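Local structure of blood group a-and b-cleaving endo-beta-galactosidase (Streptococcus pneumoniae, 2YGL) at residues 97-111 with 145-159. The protein probably binds carbohydrate through tandem CBM51 modules of a family 98 endo-beta-galactosidase that cleaves blood group A and B antigens. Numbering follows the deposited sequence.
With CA (calcium ion), chain C.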
loop_
_atom_site.group_PDB
_atom_site.type_symbol
_atom_site.label_atom_id
_atom_site.label_comp_id
_atom_site.label_asym_id
_atom_site.label_seq_id
_atom_site.Cartn_x
_atom_site.Cartn_y
_atom_site.Cartn_z
ATOM N N ARG A 97 -9.915 -46.419 -9.193
ATOM C CA ARG A 97 -8.935 -47.328 -8.600
ATOM C C ARG A 97 -8.223 -46.625 -7.447
ATOM O O ARG A 97 -8.132 -45.395 -7.431
ATOM C CB ARG A 97 -7.920 -47.782 -9.653
ATOM C CG ARG A 97 -8.434 -48.849 -10.614
ATOM C CD ARG A 97 -7.612 -48.921 -11.901
ATOM N NE ARG A 97 -6.168 -48.943 -11.654
ATOM C CZ ARG A 97 -5.251 -49.322 -12.542
ATOM N NH1 ARG A 97 -5.609 -49.739 -13.753
ATOM N NH2 ARG A 97 -3.966 -49.295 -12.213
ATOM N N SER A 98 -7.719 -47.404 -6.493
ATOM C CA SER A 98 -7.073 -46.856 -5.294
ATOM C C SER A 98 -5.703 -46.211 -5.553
ATOM O O SER A 98 -5.179 -45.508 -4.686
ATOM C CB SER A 98 -6.958 -47.930 -4.207
ATOM O OG SER A 98 -6.179 -49.021 -4.659
ATOM N N ASP A 99 -5.131 -46.451 -6.732
ATOM C CA ASP A 99 -3.875 -45.804 -7.132
ATOM C C ASP A 99 -4.127 -44.500 -7.903
ATOM O O ASP A 99 -3.194 -43.756 -8.215
ATOM C CB ASP A 99 -2.980 -46.766 -7.935
ATOM C CG ASP A 99 -3.685 -47.373 -9.143
ATOM O OD1 ASP A 99 -4.828 -46.978 -9.449
ATOM O OD2 ASP A 99 -3.088 -48.254 -9.795
ATOM N N HIS A 100 -5.398 -44.240 -8.205
ATOM C CA HIS A 100 -5.832 -42.989 -8.820
ATOM C C HIS A 100 -6.235 -41.997 -7.731
ATOM O O HIS A 100 -6.685 -42.403 -6.659
ATOM C CB HIS A 100 -7.007 -43.246 -9.767
ATOM C CG HIS A 100 -6.612 -43.864 -11.073
ATOM N ND1 HIS A 100 -6.986 -43.332 -12.289
ATOM C CD2 HIS A 100 -5.872 -44.962 -11.356
ATOM C CE1 HIS A 100 -6.498 -44.079 -13.263
ATOM N NE2 HIS A 100 -5.815 -45.073 -12.723
ATOM N N ALA A 101 -6.073 -40.704 -8.018
ATOM C CA ALA A 101 -6.346 -39.621 -7.060
ATOM C C ALA A 101 -5.548 -39.756 -5.751
ATOM O O ALA A 101 -6.114 -39.759 -4.653
ATOM C CB ALA A 101 -7.857 -39.488 -6.785
ATOM N N VAL A 102 -4.230 -39.874 -5.888
ATOM C CA VAL A 102 -3.328 -39.981 -4.740
ATOM C C VAL A 102 -2.239 -38.922 -4.878
ATOM O O VAL A 102 -1.333 -39.048 -5.705
ATOM C CB VAL A 102 -2.714 -41.403 -4.608
ATOM C CG1 VAL A 102 -1.711 -41.467 -3.456
ATOM C CG2 VAL A 102 -3.811 -42.446 -4.408
ATOM N N VAL A 103 -2.352 -37.869 -4.078
ATOM C CA VAL A 103 -1.419 -36.750 -4.128
ATOM C C VAL A 103 -0.571 -36.749 -2.861
ATOM O O VAL A 103 -1.097 -36.659 -1.751
ATOM C CB VAL A 103 -2.162 -35.400 -4.311
ATOM C CG1 VAL A 103 -1.221 -34.208 -4.106
ATOM C CG2 VAL A 103 -2.806 -35.341 -5.693
ATOM N N ASP A 104 0.741 -36.866 -3.044
ATOM C CA ASP A 104 1.677 -36.951 -1.927
ATOM C C ASP A 104 1.759 -35.653 -1.126
ATOM O O ASP A 104 1.731 -35.680 0.102
ATOM C CB ASP A 104 3.071 -37.358 -2.421
ATOM C CG ASP A 104 3.205 -38.860 -2.654
ATOM O OD1 ASP A 104 2.174 -39.566 -2.754
ATOM O OD2 ASP A 104 4.359 -39.337 -2.741
ATOM N N ARG A 105 1.836 -34.522 -1.826
ATOM C CA ARG A 105 2.126 -33.243 -1.187
ATOM C C ARG A 105 1.713 -32.048 -2.049
ATOM O O ARG A 105 1.835 -32.081 -3.274
ATOM C CB ARG A 105 3.626 -33.163 -0.892
ATOM C CG ARG A 105 4.025 -32.164 0.166
ATOM C CD ARG A 105 5.451 -32.417 0.644
ATOM N NE ARG A 105 6.472 -32.064 -0.342
ATOM C CZ ARG A 105 7.123 -32.940 -1.107
ATOM N NH1 ARG A 105 6.870 -34.239 -1.019
ATOM N NH2 ARG A 105 8.041 -32.514 -1.959
ATOM N N ILE A 106 1.223 -31.000 -1.392
ATOM C CA ILE A 106 1.011 -29.704 -2.031
ATOM C C ILE A 106 1.777 -28.644 -1.242
ATOM O O ILE A 106 1.663 -28.574 -0.014
ATOM C CB ILE A 106 -0.495 -29.324 -2.130
ATOM C CG1 ILE A 106 -1.254 -30.339 -2.996
ATOM C CG2 ILE A 106 -0.661 -27.908 -2.701
ATOM C CD1 ILE A 106 -2.776 -30.231 -2.912
ATOM N N GLU A 107 2.557 -27.831 -1.948
ATOM C CA GLU A 107 3.337 -26.773 -1.316
ATOM C C GLU A 107 3.093 -25.409 -1.948
ATOM O O GLU A 107 2.750 -25.307 -3.128
ATOM C CB GLU A 107 4.834 -27.086 -1.386
ATOM C CG GLU A 107 5.289 -28.256 -0.531
ATOM C CD GLU A 107 6.748 -28.623 -0.768
ATOM O OE1 GLU A 107 7.357 -28.111 -1.735
ATOM O OE2 GLU A 107 7.285 -29.431 0.019
ATOM N N ILE A 108 3.269 -24.366 -1.139
ATOM C CA ILE A 108 3.332 -22.997 -1.634
ATOM C C ILE A 108 4.721 -22.453 -1.319
ATOM O O ILE A 108 5.197 -22.552 -0.183
ATOM C CB ILE A 108 2.226 -22.089 -1.030
ATOM C CG1 ILE A 108 0.825 -22.682 -1.274
ATOM C CG2 ILE A 108 2.329 -20.657 -1.575
ATOM C CD1 ILE A 108 0.417 -22.826 -2.748
ATOM N N GLU A 109 5.365 -21.902 -2.341
ATOM C CA GLU A 109 6.735 -21.424 -2.246
ATOM C C GLU A 109 6.806 -19.960 -2.666
ATOM O O GLU A 109 6.202 -19.567 -3.667
ATOM C CB GLU A 109 7.632 -22.280 -3.145
ATOM C CG GLU A 109 9.122 -21.997 -3.053
ATOM C CD GLU A 109 9.946 -22.982 -3.868
ATOM O OE1 GLU A 109 9.906 -24.194 -3.566
ATOM O OE2 GLU A 109 10.633 -22.545 -4.813
ATOM N N ILE A 110 7.530 -19.159 -1.887
ATOM C CA ILE A 110 7.803 -17.765 -2.241
ATOM C C ILE A 110 9.310 -17.524 -2.246
ATOM O O ILE A 110 9.976 -17.691 -1.218
ATOM C CB ILE A 110 7.104 -16.757 -1.288
ATOM C CG1 ILE A 110 5.581 -16.917 -1.345
ATOM C CG2 ILE A 110 7.507 -15.318 -1.638
ATOM C CD1 ILE A 110 4.830 -16.195 -0.234
ATOM N N ASP A 111 9.832 -17.149 -3.415
ATOM C CA ASP A 111 11.257 -16.843 -3.608
ATOM C C ASP A 111 12.204 -17.905 -3.032
ATOM O O ASP A 111 13.175 -17.581 -2.346
ATOM C CB ASP A 111 11.596 -15.449 -3.055
ATOM C CG ASP A 111 10.792 -14.339 -3.716
ATOM O OD1 ASP A 111 10.502 -14.431 -4.928
ATOM O OD2 ASP A 111 10.457 -13.361 -3.016
ATOM N N LYS A 145 8.229 -13.734 -6.449
ATOM C CA LYS A 145 7.713 -14.930 -7.115
ATOM C C LYS A 145 6.978 -15.855 -6.147
ATOM O O LYS A 145 7.528 -16.254 -5.117
ATOM C CB LYS A 145 8.869 -15.683 -7.782
ATOM C CG LYS A 145 8.455 -16.788 -8.740
ATOM C CD LYS A 145 9.671 -17.582 -9.180
ATOM C CE LYS A 145 9.373 -18.427 -10.400
ATOM N NZ LYS A 145 10.618 -19.047 -10.935
ATOM N N ILE A 146 5.733 -16.187 -6.482
ATOM C CA ILE A 146 4.969 -17.178 -5.727
ATOM C C ILE A 146 4.701 -18.413 -6.594
ATOM O O ILE A 146 4.330 -18.293 -7.766
ATOM C CB ILE A 146 3.658 -16.587 -5.110
ATOM C CG1 ILE A 146 3.011 -17.593 -4.144
ATOM C CG2 ILE A 146 2.679 -16.116 -6.199
ATOM C CD1 ILE A 146 1.964 -16.999 -3.208
ATOM N N SER A 147 4.912 -19.591 -6.011
ATOM C CA SER A 147 4.798 -20.851 -6.737
ATOM C C SER A 147 3.804 -21.818 -6.107
ATOM O O SER A 147 3.845 -22.080 -4.900
ATOM C CB SER A 147 6.168 -21.520 -6.870
ATOM O OG SER A 147 6.932 -20.899 -7.884
ATOM N N LEU A 148 2.915 -22.339 -6.949
ATOM C CA LEU A 148 1.950 -23.361 -6.568
ATOM C C LEU A 148 2.480 -24.724 -7.011
ATOM O O LEU A 148 2.573 -25.005 -8.210
ATOM C CB LEU A 148 0.587 -23.071 -7.209
ATOM C CG LEU A 148 -0.392 -22.094 -6.538
ATOM C CD1 LEU A 148 0.237 -20.753 -6.152
ATOM C CD2 LEU A 148 -1.600 -21.873 -7.439
ATOM N N LYS A 149 2.831 -25.561 -6.037
ATOM C CA LYS A 149 3.493 -26.837 -6.303
ATOM C C LYS A 149 2.640 -28.022 -5.862
ATOM O O LYS A 149 2.084 -28.015 -4.765
ATOM C CB LYS A 149 4.848 -26.891 -5.592
ATOM C CG LYS A 149 5.824 -25.789 -5.995
ATOM C CD LYS A 149 6.985 -25.668 -5.007
ATOM C CE LYS A 149 8.038 -26.748 -5.215
ATOM N NZ LYS A 149 9.088 -26.700 -4.157
ATOM N N SER A 150 2.543 -29.036 -6.717
ATOM C CA SER A 150 1.813 -30.259 -6.376
ATOM C C SER A 150 2.596 -31.512 -6.751
ATOM O O SER A 150 3.090 -31.641 -7.874
ATOM C CB SER A 150 0.409 -30.272 -6.993
ATOM O OG SER A 150 0.449 -30.061 -8.389
ATOM N N PHE A 151 2.703 -32.428 -5.791
ATOM C CA PHE A 151 3.513 -33.635 -5.940
ATOM C C PHE A 151 2.637 -34.877 -6.124
ATOM O O PHE A 151 1.874 -35.254 -5.230
ATOM C CB PHE A 151 4.464 -33.794 -4.745
ATOM C CG PHE A 151 5.556 -32.750 -4.687
ATOM C CD1 PHE A 151 5.332 -31.510 -4.090
ATOM C CD2 PHE A 151 6.815 -33.011 -5.228
ATOM C CE1 PHE A 151 6.339 -30.543 -4.035
ATOM C CE2 PHE A 151 7.831 -32.051 -5.177
ATOM C CZ PHE A 151 7.590 -30.814 -4.581
ATOM N N ALA A 152 2.759 -35.499 -7.296
ATOM C CA ALA A 152 1.908 -36.622 -7.703
ATOM C C ALA A 152 2.255 -37.943 -7.029
ATOM O O ALA A 152 1.390 -38.804 -6.873
ATOM C CB ALA A 152 1.944 -36.789 -9.219
ATOM N N GLY A 153 3.517 -38.113 -6.649
ATOM C CA GLY A 153 3.973 -39.379 -6.084
ATOM C C GLY A 153 4.210 -40.423 -7.157
ATOM O O GLY A 153 4.778 -40.117 -8.208
ATOM N N GLU A 154 3.763 -41.651 -6.898
ATOM C CA GLU A 154 4.028 -42.787 -7.791
ATOM C C GLU A 154 3.455 -42.615 -9.197
ATOM O O GLU A 154 4.131 -42.905 -10.184
ATOM C CB GLU A 154 3.529 -44.098 -7.174
ATOM C CG GLU A 154 4.342 -44.579 -5.983
ATOM C CD GLU A 154 3.926 -45.958 -5.510
ATOM O OE1 GLU A 154 4.011 -46.920 -6.307
ATOM O OE2 GLU A 154 3.518 -46.082 -4.333
ATOM N N HIS A 155 2.211 -42.144 -9.280
ATOM C CA HIS A 155 1.537 -41.940 -10.562
ATOM C C HIS A 155 0.797 -40.609 -10.566
ATOM O O HIS A 155 0.439 -40.094 -9.510
ATOM C CB HIS A 155 0.536 -43.065 -10.834
ATOM C CG HIS A 155 1.099 -44.439 -10.650
ATOM N ND1 HIS A 155 1.912 -45.041 -11.585
ATOM C CD2 HIS A 155 0.960 -45.330 -9.641
ATOM C CE1 HIS A 155 2.252 -46.245 -11.159
ATOM N NE2 HIS A 155 1.686 -46.444 -9.982
ATOM N N THR A 156 0.555 -40.067 -11.756
ATOM C CA THR A 156 -0.203 -38.824 -11.895
ATOM C C THR A 156 -1.705 -39.082 -12.105
ATOM O O THR A 156 -2.503 -38.142 -12.119
ATOM C CB THR A 156 0.329 -37.965 -13.063
ATOM O OG1 THR A 156 0.102 -38.652 -14.300
ATOM C CG2 THR A 156 1.820 -37.683 -12.900
ATOM N N TRP A 157 -2.076 -40.354 -12.259
ATOM C CA TRP A 157 -3.457 -40.753 -12.556
ATOM C C TRP A 157 -4.465 -40.169 -11.566
ATOM O O TRP A 157 -4.341 -40.362 -10.355
ATOM C CB TRP A 157 -3.600 -42.281 -12.582
ATOM C CG TRP A 157 -2.594 -43.018 -13.442
ATOM C CD1 TRP A 157 -2.064 -42.606 -14.636
ATOM C CD2 TRP A 157 -2.030 -44.310 -13.179
ATOM N NE1 TRP A 157 -1.193 -43.555 -15.120
ATOM C CE2 TRP A 157 -1.154 -44.610 -14.247
ATOM C CE3 TRP A 157 -2.172 -45.240 -12.138
ATOM C CZ2 TRP A 157 -0.421 -45.803 -14.306
ATOM C CZ3 TRP A 157 -1.447 -46.430 -12.198
ATOM C CH2 TRP A 157 -0.582 -46.698 -13.276
ATOM N N GLY A 158 -5.449 -39.445 -12.095
ATOM C CA GLY A 158 -6.536 -38.874 -11.292
ATOM C C GLY A 158 -6.159 -37.750 -10.338
ATOM O O GLY A 158 -6.990 -37.312 -9.539
ATOM N N ASP A 159 -4.919 -37.269 -10.427
ATOM C CA ASP A 159 -4.431 -36.223 -9.522
ATOM C C ASP A 159 -4.891 -34.824 -9.932
ATOM O O ASP A 159 -4.077 -33.958 -10.263
ATOM C CB ASP A 159 -2.908 -36.272 -9.408
ATOM C CG ASP A 159 -2.412 -37.543 -8.749
ATOM O OD1 ASP A 159 -3.228 -38.322 -8.203
ATOM O OD2 ASP A 159 -1.186 -37.761 -8.771
HETATM CA CA CA C . -0.580 -39.679 -7.633
HETATM O O HOH W 1 -2.266 -41.083 -8.583
HETATM O O HOH W 2 1.865 -41.789 -4.641
HETATM O O HOH W 3 0.286 -41.638 -6.908
#
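Arg105 lays its guanidinium over the ring of Phe151, with CZ 3.8 Å from the ring centroid and only 10° off the ring normal, which defines a cation-pi contact. The planes are inclined by 30°, and NH2 comes closest, above the ring centre. Two features set this pose: CG stands anti to the backbone N (chi1 -160°) and the chain bends at chi3, while Arg105 NE donates in the guanidinium plane to Glu107 OE2, approaching from above the carboxylate plane. Glu107 OE1 makes a weak salt bridge with Lys149 NZ, which binds Glu109 OE1 more closely, at 2.7 Å on the syn side but tilted out of the carboxylate plane. The network thus runs along strand 105-110, with Lys149 reaching across from antiparallel strand 145-151; on the other face Ile108 CD1 meets Leu148 CG and Ile110 CG1 meets Ile146 CG1, and Phe83 packs on Ile108, Ile146 and Leu148. Asp104 and Arg105 both oppose Phe151, each backbone N reaching Phe151 O through a weak bond: a classic beta bulge where the strand pair gives way to loops.

Beyond it the loops enclose a calcium ion. Val102 O, Ala152 O, His155 O and Asp159 OD2 bind it at 2.2-2.3 Å, joined by two waters. The other carboxylate oxygen, Asp159 OD1, accepts the N-H of Val102 at 3.0 Å, so one side chain fixes both metal and opposing backbone. Farther out, Trp157 CB sits 3.4 Å from the centroid of the His100 ring, over its face, and the indole's five-membered ring forms an offset stack with the imidazole. Asp99 OD2 meets the Trp157 edge at CZ3, while Arg97 grips both oxygens of Asp99 side-on.

Three carbonyls and one carboxylate make a hard-oxygen set suited to calcium; because both segments supply them, the ion ties the loops together at the end of this CBM51 beta-sandwich.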